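Local coordinates for transmembrane oligosaccharyl transferase (Archaeoglobus fulgidus, PDB 3WAJ), which belongs to the STT3/AglB family of oligosaccharyl transferases, membrane enzymes with a helical transmembrane part of the GT-C type followed by a globular part, at residues P123-T128 with A136-A141; E130-R135 with F405-L410. All blocks are in the same frame, centred on the assembly; numbering follows the deposited sequence.

Contacts 1 and 2 lie about 10 Å apart, centre to centre, on the same side of the chain's centre and within the N-terminal, STT3-type helical part of the protein. Both draw on helix 121-131 and helix 134-144. Along the chain the order is 123-128, 130-135, 136-141, 405-410, so the segments alternate: contact 1 holds the two helices of a hairpin together, and contact 2 joins the end of helix 121-131 and the start of the turn to helix 405-420, about 270 residues later. The two also touch directly, with Leu127 CD1 3.7 Å from Leu410 CD1. Of the pair, contact 2 is the one that ties the hairpin to another part of the membrane bundle.

Contact 1: residues P123-T128 with A136-A141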
loop_
_atom_site.group_PDB
_atom_site.type_symbol
_atom_site.label_atom_id
_atom_site.label_comp_id
_atom_site.label_asym_id
_atom_site.label_seq_id
_atom_site.Cartn_x
_atom_site.Cartn_y
_atom_site.Cartn_z
ATOM N N PRO A 123 -9.426 13.674 -20.992
ATOM C CA PRO A 123 -9.904 12.386 -21.520
ATOM C C PRO A 123 -11.390 12.153 -21.261
ATOM O O PRO A 123 -12.034 11.499 -22.086
ATOM C CB PRO A 123 -9.091 11.345 -20.738
ATOM C CG PRO A 123 -8.011 12.104 -20.051
ATOM C CD PRO A 123 -8.496 13.494 -19.863
ATOM N N VAL A 124 -11.918 12.647 -20.137
ATOM C CA VAL A 124 -13.332 12.434 -19.835
ATOM C C VAL A 124 -14.212 13.201 -20.817
ATOM O O VAL A 124 -15.022 12.592 -21.515
ATOM C CB VAL A 124 -13.702 12.781 -18.389
ATOM C CG1 VAL A 124 -15.210 12.709 -18.208
ATOM C CG2 VAL A 124 -13.023 11.821 -17.433
ATOM N N TYR A 125 -14.034 14.521 -20.875
ATOM C CA TYR A 125 -14.699 15.338 -21.877
ATOM C C TYR A 125 -14.625 14.647 -23.227
ATOM O O TYR A 125 -15.656 14.377 -23.835
ATOM C CB TYR A 125 -14.075 16.740 -21.987
ATOM C CG TYR A 125 -14.643 17.522 -23.152
ATOM C CD1 TYR A 125 -15.786 18.298 -22.999
ATOM C CD2 TYR A 125 -14.055 17.465 -24.413
ATOM C CE1 TYR A 125 -16.333 19.001 -24.072
ATOM C CE2 TYR A 125 -14.589 18.162 -25.489
ATOM C CZ TYR A 125 -15.728 18.929 -25.312
ATOM O OH TYR A 125 -16.258 19.624 -26.377
ATOM N N LEU A 126 -13.404 14.351 -23.675
ATOM C CA LEU A 126 -13.184 13.678 -24.957
ATOM C C LEU A 126 -14.029 12.426 -25.085
ATOM O O LEU A 126 -14.711 12.248 -26.094
ATOM C CB LEU A 126 -11.710 13.324 -25.165
ATOM C CG LEU A 126 -11.441 12.650 -26.513
ATOM C CD1 LEU A 126 -11.929 13.549 -27.640
ATOM C CD2 LEU A 126 -9.970 12.308 -26.709
ATOM N N LEU A 127 -14.000 11.566 -24.067
ATOM C CA LEU A 127 -14.778 10.319 -24.107
ATOM C C LEU A 127 -16.299 10.520 -24.132
ATOM O O LEU A 127 -16.981 9.916 -24.959
ATOM C CB LEU A 127 -14.402 9.377 -22.962
ATOM C CG LEU A 127 -15.298 8.142 -22.825
ATOM C CD1 LEU A 127 -15.139 7.195 -24.012
ATOM C CD2 LEU A 127 -15.015 7.418 -21.527
ATOM N N THR A 128 -16.834 11.343 -23.231
ATOM C CA THR A 128 -18.285 11.520 -23.192
ATOM C C THR A 128 -18.792 12.481 -24.269
ATOM O O THR A 128 -19.998 12.600 -24.479
ATOM C CB THR A 128 -18.846 11.943 -21.801
ATOM O OG1 THR A 128 -19.409 13.248 -21.900
ATOM C CG2 THR A 128 -17.788 11.946 -20.744
ATOM N N ALA A 136 -23.259 17.081 -22.606
ATOM C CA ALA A 136 -22.933 16.039 -21.627
ATOM C C ALA A 136 -21.449 16.055 -21.239
ATOM O O ALA A 136 -21.095 15.834 -20.082
ATOM C CB ALA A 136 -23.322 14.668 -22.155
ATOM N N ALA A 137 -20.593 16.335 -22.216
ATOM C CA ALA A 137 -19.148 16.293 -22.027
ATOM C C ALA A 137 -18.616 17.383 -21.107
ATOM O O ALA A 137 -17.476 17.316 -20.644
ATOM C CB ALA A 137 -18.460 16.344 -23.364
ATOM N N VAL A 138 -19.446 18.388 -20.851
ATOM C CA VAL A 138 -19.073 19.498 -19.981
ATOM C C VAL A 138 -19.479 19.203 -18.538
ATOM O O VAL A 138 -18.694 19.407 -17.605
ATOM C CB VAL A 138 -19.684 20.822 -20.489
ATOM C CG1 VAL A 138 -20.017 21.751 -19.340
ATOM C CG2 VAL A 138 -18.736 21.491 -21.469
ATOM N N ILE A 139 -20.700 18.705 -18.369
ATOM C CA ILE A 139 -21.150 18.229 -17.070
ATOM C C ILE A 139 -20.210 17.111 -16.615
ATOM O O ILE A 139 -19.932 16.952 -15.424
ATOM C CB ILE A 139 -22.580 17.688 -17.155
ATOM C CG1 ILE A 139 -23.437 18.600 -18.031
ATOM C CG2 ILE A 139 -23.172 17.548 -15.768
ATOM C CD1 ILE A 139 -24.820 18.057 -18.331
ATOM N N ALA A 140 -19.716 16.359 -17.595
ATOM C CA ALA A 140 -18.796 15.255 -17.367
ATOM C C ALA A 140 -17.503 15.725 -16.727
ATOM O O ALA A 140 -17.113 15.239 -15.663
ATOM C CB ALA A 140 -18.501 14.563 -18.671
ATOM N N ALA A 141 -16.840 16.665 -17.392
ATOM C CA ALA A 141 -15.569 17.184 -16.916
ATOM C C ALA A 141 -15.715 17.821 -15.539
ATOM O O ALA A 141 -14.755 17.873 -14.770
ATOM C CB ALA A 141 -15.008 18.177 -17.902
#
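Tyr125 lays the CD1-CE1 side of its phenol ring against Ala137, which meets it in two ways. The carbonyl oxygen lies at the ring edge, near the plane, with Tyr125 CD1 3.1 Å from Ala137 O. The methyl instead stands above the plane, over the CD1-CE1 rim, Ala137 CB being 3.3 Å from Tyr125 CD1 and 3.5 Å from Tyr125 CE1. Ala137 O is also the acceptor of a weak helical hydrogen bond from Ala141 N. Chi1 of Tyr125 (172°) sets CG anti to the backbone N, beside the carbonyl carbon; farther out, CE1 comes within van der Waals range of Val138 CG2. Leu17, from a loop, packs on both Tyr125 and Ala141.

One turn further along, Thr128 presses both branches on the partner helix. Its CG2 is 3.4 Å from Ala140 CB, while OG1 rests 3.1 Å from Ala137 CA. The hydroxyl is also near Ala137 N, but the angle is too poor for a hydrogen bond. Val124 completes the row by setting CG1 3.8 Å from Ala140 CB, so that Ala140 receives methyl groups from two residues a turn apart. No hydrogen bond crosses the contact; the two helices meet chiefly through van der Waals contacts of methyl groups and the tyrosine ring.

The backbones are close where an alanine faces the tyrosine: Tyr125 CA and Ala137 CA are 4.6 Å apart. The axes of the two short segments approach to 8.0 Å, with their directions 152° apart. Helix 429-446 packs against Thr128, Ala136 and Ala140, and helix 163-181 touches Pro123, Leu126 and Leu127. Two consecutive helices, nearly antiparallel, joined by a short turn and packed through alanines form an alpha-helical hairpin within the membrane helix bundle.

Contact 2: residues E130-R135 with F405-L410; sequences EVFDKR and FPEMAL
Val131 meets helix 405-420 with both of its methyls. CG2 lies 3.7 Å from Leu410 CD1, and CG1, anti to the backbone N (chi1 167°), lies 3.9 Å from Glu407 CA. The same CG1 sits over the centre of the Phe132 ring, 3.4 Å above its plane, and covers one face of it. Phe132 in turn points an edge at the carboxylate end of Glu407, with CE1 4.1 Å from Glu407 CD and the two planes 73° apart, while its CE2 is 3.8 Å from Leu410 CD2. Pro406 CB packs against Glu130 O at 3.9 Å, an oxygen that also accepts a weak hydrogen bond from Asn182 ND2. The contact is thus a helix end and the turn after it laid against another helix of the GT-C membrane bundle, and no hydrogen bond crosses it.

In the next shell, the Glu407 carboxylate is held by a hydrogen bond between OE2 and Ser395 OG; its OE1 has long, weak ion pairs with Arg398 and Arg402. Helix 429-446 packs behind, with Leu441 on Phe132 and Val437 on Leu410. Beyond Phe132, Asp133 takes the N-cap position of helix 134-144, its OD1 accepting a hydrogen bond from Ala136 N.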
loop_
_atom_site.group_PDB
_atom_site.type_symbol
_atom_site.label_atom_id
_atom_site.label_comp_id
_atom_site.label_asym_id
_atom_site.label_seq_id
_atom_site.Cartn_x
_atom_site.Cartn_y
_atom_site.Cartn_z
ATOM N N GLU A 130 -17.393 12.026 -27.418
ATOM C CA GLU A 130 -17.283 11.132 -28.567
ATOM C C GLU A 130 -18.367 10.068 -28.597
ATOM O O GLU A 130 -18.615 9.443 -29.635
ATOM C CB GLU A 130 -15.904 10.467 -28.577
ATOM C CG GLU A 130 -15.076 10.809 -29.795
ATOM C CD GLU A 130 -15.378 12.194 -30.325
ATOM O OE1 GLU A 130 -15.151 13.185 -29.602
ATOM O OE2 GLU A 130 -15.849 12.292 -31.474
ATOM N N VAL A 131 -19.003 9.854 -27.452
ATOM C CA VAL A 131 -20.074 8.875 -27.350
ATOM C C VAL A 131 -21.383 9.616 -27.486
ATOM O O VAL A 131 -22.273 9.217 -28.236
ATOM C CB VAL A 131 -20.040 8.139 -26.006
ATOM C CG1 VAL A 131 -21.324 7.356 -25.792
ATOM C CG2 VAL A 131 -18.821 7.211 -25.929
ATOM N N PHE A 132 -21.483 10.723 -26.765
ATOM C CA PHE A 132 -22.693 11.526 -26.794
ATOM C C PHE A 132 -22.504 12.864 -27.523
ATOM O O PHE A 132 -22.152 12.877 -28.704
ATOM C CB PHE A 132 -23.232 11.703 -25.375
ATOM C CG PHE A 132 -23.399 10.400 -24.631
ATOM C CD1 PHE A 132 -24.267 9.423 -25.101
ATOM C CD2 PHE A 132 -22.688 10.150 -23.471
ATOM C CE1 PHE A 132 -24.428 8.221 -24.419
ATOM C CE2 PHE A 132 -22.845 8.952 -22.783
ATOM C CZ PHE A 132 -23.718 7.987 -23.260
ATOM N N ASP A 133 -22.737 13.967 -26.819
ATOM C CA ASP A 133 -22.591 15.294 -27.403
ATOM C C ASP A 133 -21.667 16.170 -26.564
ATOM O O ASP A 133 -20.876 15.667 -25.765
ATOM C CB ASP A 133 -23.958 15.965 -27.554
ATOM C CG ASP A 133 -24.688 16.102 -26.232
ATOM O OD1 ASP A 133 -24.050 16.504 -25.236
ATOM O OD2 ASP A 133 -25.901 15.806 -26.188
ATOM N N LYS A 134 -21.771 17.481 -26.750
ATOM C CA LYS A 134 -20.945 18.428 -26.010
ATOM C C LYS A 134 -21.544 18.843 -24.671
ATOM O O LYS A 134 -20.822 19.054 -23.696
ATOM C CB LYS A 134 -20.752 19.714 -26.818
ATOM C CG LYS A 134 -19.381 19.841 -27.463
ATOM C CD LYS A 134 -19.490 20.331 -28.897
ATOM C CE LYS A 134 -18.184 20.130 -29.650
ATOM N NZ LYS A 134 -18.159 20.888 -30.931
ATOM N N ARG A 135 -22.868 18.959 -24.630
ATOM C CA ARG A 135 -23.565 19.349 -23.410
ATOM C C ARG A 135 -23.203 18.372 -22.297
ATOM O O ARG A 135 -22.879 18.781 -21.182
ATOM C CB ARG A 135 -25.077 19.343 -23.643
ATOM C CG ARG A 135 -25.521 20.133 -24.864
ATOM C CD ARG A 135 -26.449 21.273 -24.476
ATOM N NE ARG A 135 -26.631 22.225 -25.569
ATOM C CZ ARG A 135 -27.596 23.138 -25.610
ATOM N NH1 ARG A 135 -28.471 23.227 -24.617
ATOM N NH2 ARG A 135 -27.686 23.964 -26.644
ATOM N N PHE A 405 -23.005 2.528 -32.214
ATOM C CA PHE A 405 -21.798 1.804 -31.818
ATOM C C PHE A 405 -21.067 2.408 -30.607
ATOM O O PHE A 405 -20.773 1.672 -29.662
ATOM C CB PHE A 405 -20.829 1.607 -32.992
ATOM C CG PHE A 405 -19.492 1.036 -32.586
ATOM C CD1 PHE A 405 -18.413 1.874 -32.332
ATOM C CD2 PHE A 405 -19.318 -0.335 -32.448
ATOM C CE1 PHE A 405 -17.183 1.357 -31.959
ATOM C CE2 PHE A 405 -18.089 -0.864 -32.069
ATOM C CZ PHE A 405 -17.020 -0.016 -31.825
ATOM N N PRO A 406 -20.756 3.727 -30.635
ATOM C CA PRO A 406 -20.060 4.305 -29.472
ATOM C C PRO A 406 -20.796 4.073 -28.158
ATOM O O PRO A 406 -20.153 3.729 -27.159
ATOM C CB PRO A 406 -20.020 5.799 -29.793
ATOM C CG PRO A 406 -19.990 5.855 -31.261
ATOM C CD PRO A 406 -20.885 4.720 -31.721
ATOM N N GLU A 407 -22.115 4.249 -28.165
ATOM C CA GLU A 407 -22.911 4.013 -26.966
ATOM C C GLU A 407 -22.783 2.556 -26.518
ATOM O O GLU A 407 -22.670 2.264 -25.329
ATOM C CB GLU A 407 -24.375 4.386 -27.214
ATOM C CG GLU A 407 -25.236 4.418 -25.956
ATOM C CD GLU A 407 -26.535 5.202 -26.140
ATOM O OE1 GLU A 407 -26.660 5.924 -27.155
ATOM O OE2 GLU A 407 -27.427 5.095 -25.266
ATOM N N MET A 408 -22.783 1.635 -27.474
ATOM C CA MET A 408 -22.624 0.229 -27.131
ATOM C C MET A 408 -21.246 -0.031 -26.516
ATOM O O MET A 408 -21.122 -0.783 -25.553
ATOM C CB MET A 408 -22.841 -0.673 -28.349
ATOM C CG MET A 408 -22.872 -2.154 -27.991
ATOM S SD MET A 408 -22.674 -3.233 -29.419
ATOM C CE MET A 408 -21.157 -2.584 -30.126
ATOM N N ALA A 409 -20.219 0.603 -27.076
ATOM C CA ALA A 409 -18.853 0.448 -26.587
ATOM C C ALA A 409 -18.763 0.870 -25.121
ATOM O O ALA A 409 -18.140 0.196 -24.306
ATOM C CB ALA A 409 -17.890 1.257 -27.444
ATOM N N LEU A 410 -19.411 1.980 -24.791
ATOM C CA LEU A 410 -19.376 2.500 -23.429
ATOM C C LEU A 410 -19.996 1.533 -22.414
ATOM O O LEU A 410 -19.434 1.313 -21.335
ATOM C CB LEU A 410 -20.050 3.874 -23.364
ATOM C CG LEU A 410 -19.497 4.877 -22.350
ATOM C CD1 LEU A 410 -18.120 5.414 -22.770
ATOM C CD2 LEU A 410 -20.503 6.003 -22.166
#